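Local coordinates for protein alginate lyase AlgAT5 (Defluviitalea, PDB 5ZQI) that probably cleaves alginate by beta-elimination, as a polysaccharide lyase of family 7 with a beta-sandwich fold, at residues 96-109 with 251-263. Numbering follows the deposited sequence.
Sequences NDDGDAVVFKAHCG and DSEDAYGENEIYN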
loop_
_atom_site.group_PDB
_atom_site.type_symbol
_atom_site.label_atom_id
_atom_site.label_comp_id
_atom_site.label_asym_id
_atom_site.label_seq_id
_atom_site.Cartn_x
_atom_site.Cartn_y
_atom_site.Cartn_z
ATOM N N ASN A 96 -8.813 11.508 8.496
ATOM C CA ASN A 96 -9.406 12.533 7.660
ATOM C C ASN A 96 -10.412 13.376 8.458
ATOM O O ASN A 96 -10.753 13.089 9.613
ATOM C CB ASN A 96 -10.065 11.909 6.424
ATOM C CG ASN A 96 -11.235 10.964 6.749
ATOM O OD1 ASN A 96 -11.646 10.798 7.888
ATOM N ND2 ASN A 96 -11.799 10.374 5.715
ATOM N N ASP A 97 -10.870 14.460 7.828
ATOM C CA ASP A 97 -11.795 15.371 8.505
ATOM C C ASP A 97 -13.096 14.671 8.899
ATOM O O ASP A 97 -13.676 14.964 9.953
ATOM C CB ASP A 97 -12.104 16.566 7.605
ATOM C CG ASP A 97 -10.918 17.488 7.432
ATOM O OD1 ASP A 97 -9.976 17.408 8.246
ATOM O OD2 ASP A 97 -10.935 18.307 6.486
ATOM N N ASP A 98 -13.553 13.724 8.074
ATOM C CA ASP A 98 -14.793 13.023 8.368
ATOM C C ASP A 98 -14.663 12.061 9.536
ATOM O O ASP A 98 -15.680 11.602 10.063
ATOM C CB ASP A 98 -15.273 12.239 7.146
ATOM C CG ASP A 98 -15.775 13.133 6.053
ATOM O OD1 ASP A 98 -16.166 14.271 6.379
ATOM O OD2 ASP A 98 -15.780 12.699 4.880
ATOM N N GLY A 99 -13.439 11.738 9.938
ATOM C CA GLY A 99 -13.227 10.826 11.043
ATOM C C GLY A 99 -13.490 9.372 10.728
ATOM O O GLY A 99 -13.843 8.615 11.635
ATOM N N ASP A 100 -13.334 8.959 9.463
ATOM C CA ASP A 100 -13.614 7.575 9.106
ATOM C C ASP A 100 -12.588 6.935 8.171
ATOM O O ASP A 100 -12.827 5.829 7.683
ATOM C CB ASP A 100 -15.015 7.446 8.486
ATOM C CG ASP A 100 -15.216 8.259 7.224
ATOM O OD1 ASP A 100 -14.311 8.950 6.751
ATOM O OD2 ASP A 100 -16.363 8.191 6.697
ATOM N N ALA A 101 -11.454 7.569 7.910
ATOM C CA ALA A 101 -10.405 6.948 7.115
ATOM C C ALA A 101 -9.065 7.543 7.504
ATOM O O ALA A 101 -8.989 8.630 8.077
ATOM C CB ALA A 101 -10.645 7.126 5.617
ATOM N N VAL A 102 -8.007 6.809 7.191
ATOM C CA VAL A 102 -6.637 7.267 7.419
ATOM C C VAL A 102 -6.054 7.771 6.109
ATOM O O VAL A 102 -6.058 7.054 5.098
ATOM C CB VAL A 102 -5.759 6.141 7.989
ATOM C CG1 VAL A 102 -4.323 6.604 8.206
ATOM C CG2 VAL A 102 -6.308 5.628 9.302
ATOM N N VAL A 103 -5.541 8.988 6.141
ATOM C CA VAL A 103 -4.899 9.652 5.016
ATOM C C VAL A 103 -3.417 9.303 5.004
ATOM O O VAL A 103 -2.728 9.448 6.026
ATOM C CB VAL A 103 -5.082 11.174 5.123
ATOM C CG1 VAL A 103 -4.340 11.880 3.958
ATOM C CG2 VAL A 103 -6.531 11.557 5.149
ATOM N N PHE A 104 -2.936 8.819 3.851
ATOM C CA PHE A 104 -1.520 8.539 3.608
ATOM C C PHE A 104 -1.077 9.475 2.488
ATOM O O PHE A 104 -1.650 9.442 1.393
ATOM C CB PHE A 104 -1.270 7.092 3.187
ATOM C CG PHE A 104 -1.645 6.049 4.205
ATOM C CD1 PHE A 104 -2.973 5.665 4.378
ATOM C CD2 PHE A 104 -0.672 5.411 4.952
ATOM C CE1 PHE A 104 -3.281 4.674 5.302
ATOM C CE2 PHE A 104 -0.989 4.440 5.860
ATOM C CZ PHE A 104 -2.288 4.067 6.038
ATOM N N LYS A 105 -0.025 10.254 2.731
ATOM C CA LYS A 105 0.520 11.188 1.745
ATOM C C LYS A 105 2.017 10.971 1.619
ATOM O O LYS A 105 2.706 10.911 2.628
ATOM C CB LYS A 105 0.226 12.648 2.142
ATOM C CG LYS A 105 0.950 13.673 1.277
ATOM C CD LYS A 105 0.554 15.090 1.642
ATOM C CE LYS A 105 1.425 16.101 0.899
ATOM N NZ LYS A 105 1.079 17.516 1.165
ATOM N N ALA A 106 2.530 10.913 0.387
ATOM C CA ALA A 106 3.970 10.939 0.145
ATOM C C ALA A 106 4.254 11.881 -1.012
ATOM O O ALA A 106 3.767 11.671 -2.127
ATOM C CB ALA A 106 4.521 9.531 -0.125
ATOM N N HIS A 107 5.030 12.916 -0.722
ATOM C CA HIS A 107 5.378 13.933 -1.707
ATOM C C HIS A 107 6.625 13.556 -2.493
ATOM O O HIS A 107 7.484 12.824 -2.016
ATOM C CB HIS A 107 5.579 15.288 -1.023
ATOM C CG HIS A 107 6.649 15.290 0.027
ATOM N ND1 HIS A 107 6.699 14.359 1.047
ATOM C CD2 HIS A 107 7.718 16.099 0.200
ATOM C CE1 HIS A 107 7.758 14.605 1.803
ATOM N NE2 HIS A 107 8.383 15.663 1.318
ATOM N N CYS A 108 6.721 14.104 -3.710
ATOM C CA CYS A 108 7.776 13.703 -4.643
ATOM C C CYS A 108 9.156 14.091 -4.158
ATOM O O CYS A 108 10.151 13.484 -4.580
ATOM C CB CYS A 108 7.485 14.291 -6.030
ATOM S SG CYS A 108 5.987 13.614 -6.808
ATOM N N GLY A 109 9.251 15.083 -3.291
ATOM C CA GLY A 109 10.508 15.466 -2.692
ATOM C C GLY A 109 10.865 14.710 -1.440
ATOM O O GLY A 109 11.894 15.002 -0.824
ATOM N N ASP A 251 8.531 16.286 -11.613
ATOM C CA ASP A 251 7.581 16.746 -10.619
ATOM C C ASP A 251 8.263 17.678 -9.628
ATOM O O ASP A 251 9.467 17.581 -9.382
ATOM C CB ASP A 251 6.941 15.552 -9.905
ATOM C CG ASP A 251 5.701 15.034 -10.646
ATOM O OD1 ASP A 251 4.752 15.840 -10.789
ATOM O OD2 ASP A 251 5.683 13.876 -11.115
ATOM N N SER A 252 7.476 18.604 -9.075
ATOM C CA SER A 252 7.963 19.486 -8.026
ATOM C C SER A 252 8.075 18.733 -6.697
ATOM O O SER A 252 7.481 17.675 -6.491
ATOM C CB SER A 252 7.039 20.689 -7.872
ATOM O OG SER A 252 5.818 20.316 -7.295
ATOM N N GLU A 253 8.861 19.302 -5.781
ATOM C CA GLU A 253 9.036 18.660 -4.483
ATOM C C GLU A 253 7.715 18.491 -3.746
ATOM O O GLU A 253 7.541 17.514 -3.000
ATOM C CB GLU A 253 10.021 19.453 -3.624
ATOM C CG GLU A 253 11.472 19.394 -4.121
ATOM C CD GLU A 253 12.381 20.364 -3.411
ATOM O OE1 GLU A 253 11.931 21.008 -2.442
ATOM O OE2 GLU A 253 13.552 20.489 -3.822
ATOM N N ASP A 254 6.767 19.407 -3.949
ATOM C CA ASP A 254 5.507 19.385 -3.218
ATOM C C ASP A 254 4.371 18.698 -3.980
ATOM O O ASP A 254 3.257 18.598 -3.450
ATOM C CB ASP A 254 5.088 20.811 -2.820
ATOM C CG ASP A 254 5.010 21.760 -3.983
ATOM O OD1 ASP A 254 5.040 21.309 -5.146
ATOM O OD2 ASP A 254 4.930 22.981 -3.723
ATOM N N ALA A 255 4.619 18.204 -5.187
ATOM C CA ALA A 255 3.664 17.306 -5.824
ATOM C C ALA A 255 3.554 16.045 -4.983
ATOM O O ALA A 255 4.497 15.670 -4.278
ATOM C CB ALA A 255 4.101 16.956 -7.241
ATOM N N TYR A 256 2.397 15.394 -5.022
ATOM C CA TYR A 256 2.251 14.244 -4.139
ATOM C C TYR A 256 1.183 13.263 -4.596
ATOM O O TYR A 256 0.263 13.592 -5.357
ATOM C CB TYR A 256 1.926 14.700 -2.707
ATOM C CG TYR A 256 0.612 15.457 -2.546
ATOM C CD1 TYR A 256 0.519 16.819 -2.816
ATOM C CD2 TYR A 256 -0.511 14.799 -2.062
ATOM C CE1 TYR A 256 -0.674 17.505 -2.599
ATOM C CE2 TYR A 256 -1.709 15.471 -1.865
ATOM C CZ TYR A 256 -1.781 16.820 -2.130
ATOM O OH TYR A 256 -2.994 17.463 -1.908
ATOM N N GLY A 257 1.328 12.046 -4.075
ATOM C CA GLY A 257 0.267 11.057 -4.072
ATOM C C GLY A 257 -0.394 10.995 -2.700
ATOM O O GLY A 257 0.258 11.171 -1.674
ATOM N N GLU A 258 -1.695 10.752 -2.702
ATOM C CA GLU A 258 -2.448 10.651 -1.465
ATOM C C GLU A 258 -3.600 9.674 -1.648
ATOM O O GLU A 258 -4.250 9.647 -2.701
ATOM C CB GLU A 258 -2.967 12.014 -1.019
ATOM C CG GLU A 258 -3.633 12.015 0.364
ATOM C CD GLU A 258 -3.933 13.422 0.810
ATOM O OE1 GLU A 258 -5.100 13.854 0.628
ATOM O OE2 GLU A 258 -3.027 14.125 1.328
ATOM N N ASN A 259 -3.863 8.893 -0.594
ATOM C CA ASN A 259 -5.040 8.035 -0.540
ATOM C C ASN A 259 -5.597 7.998 0.881
ATOM O O ASN A 259 -4.982 8.468 1.840
ATOM C CB ASN A 259 -4.728 6.622 -1.079
ATOM C CG ASN A 259 -3.792 5.826 -0.187
ATOM O OD1 ASN A 259 -2.904 6.351 0.456
ATOM N ND2 ASN A 259 -4.023 4.522 -0.131
ATOM N N GLU A 260 -6.808 7.469 1.003
ATOM C CA GLU A 260 -7.520 7.352 2.269
ATOM C C GLU A 260 -7.985 5.907 2.385
ATOM O O GLU A 260 -8.661 5.400 1.480
ATOM C CB GLU A 260 -8.700 8.323 2.337
ATOM C CG GLU A 260 -8.291 9.781 2.214
ATOM C CD GLU A 260 -9.386 10.785 2.533
ATOM O OE1 GLU A 260 -10.429 10.382 3.121
ATOM O OE2 GLU A 260 -9.194 11.969 2.197
ATOM N N ILE A 261 -7.594 5.241 3.471
ATOM C CA ILE A 261 -7.965 3.844 3.729
ATOM C C ILE A 261 -9.041 3.838 4.816
ATOM O O ILE A 261 -8.806 4.286 5.948
ATOM C CB ILE A 261 -6.756 2.965 4.136
ATOM C CG1 ILE A 261 -5.720 2.999 3.013
ATOM C CG2 ILE A 261 -7.235 1.552 4.509
ATOM C CD1 ILE A 261 -4.520 2.047 3.236
ATOM N N TYR A 262 -10.193 3.266 4.488
ATOM C CA TYR A 262 -11.342 3.136 5.381
ATOM C C TYR A 262 -11.336 1.846 6.180
ATOM O O TYR A 262 -11.717 1.855 7.359
ATOM C CB TYR A 262 -12.630 3.193 4.546
ATOM C CG TYR A 262 -12.967 4.543 4.003
ATOM C CD1 TYR A 262 -12.351 5.027 2.865
ATOM C CD2 TYR A 262 -13.892 5.358 4.649
ATOM C CE1 TYR A 262 -12.608 6.256 2.449
ATOM C CE2 TYR A 262 -14.200 6.599 4.182
ATOM C CZ TYR A 262 -13.545 7.065 3.136
ATOM O OH TYR A 262 -13.873 8.337 2.600
ATOM N N ASN A 263 -10.892 0.746 5.568
ATOM C CA ASN A 263 -10.831 -0.554 6.211
ATOM C C ASN A 263 -9.639 -1.295 5.628
ATOM O O ASN A 263 -9.289 -1.113 4.459
ATOM C CB ASN A 263 -12.129 -1.374 6.000
ATOM C CG ASN A 263 -13.368 -0.720 6.618
ATOM O OD1 ASN A 263 -13.590 -0.754 7.838
ATOM N ND2 ASN A 263 -14.178 -0.108 5.771
HETATM O O HOH W 1 -15.030 9.963 4.491
HETATM O O HOH W 2 -13.719 3.505 8.423
HETATM O O HOH W 3 2.818 18.818 -0.809
#
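Ala101 is a small knob set against a flat wall: its CB sits over the centre of the Tyr262 ring, 3.6 Å from the ring centroid. Beside it, the amide of Asn96 reaches across. Asn96 ND2 donates to Glu260 OE1 at 2.9 Å, meeting that oxygen from above the carboxylate plane, and also bonds Asp100 OD1. Asn96 OD1 accepts from the backbone N of Asp100 and Ala101. An alanine in place of Asn96 would probably leave Glu260 OE1 and Asp100 OD1 without this donor, and the backbone N-H groups of Asp100 and Ala101 without their acceptor. On the sheet face that carries Glu258 and Glu260, the two methyls of Val103 fill the gap between these neighbours, CG1 against Glu258 CD at 3.5 Å and CG2 against Glu260 CG. Lys105 lies over one face of Tyr256. Lys105 CG is anti to the backbone N (chi1 171°), and the extended chain carries Lys105 NZ to 4.1 Å from the centroid of the Tyr256 ring, a cation-pi contact; NZ also pairs with Glu91. On the opposite sheet face, Phe104 CE1 packs on Ile261 CD1 at 3.6 Å, and Met241 of the facing sheet touches Phe104. Paired backbone hydrogen bonds join strands 102-107 and 256-261, antiparallel neighbours in one sheet of the beta-sandwich of family 7 alginate lyases.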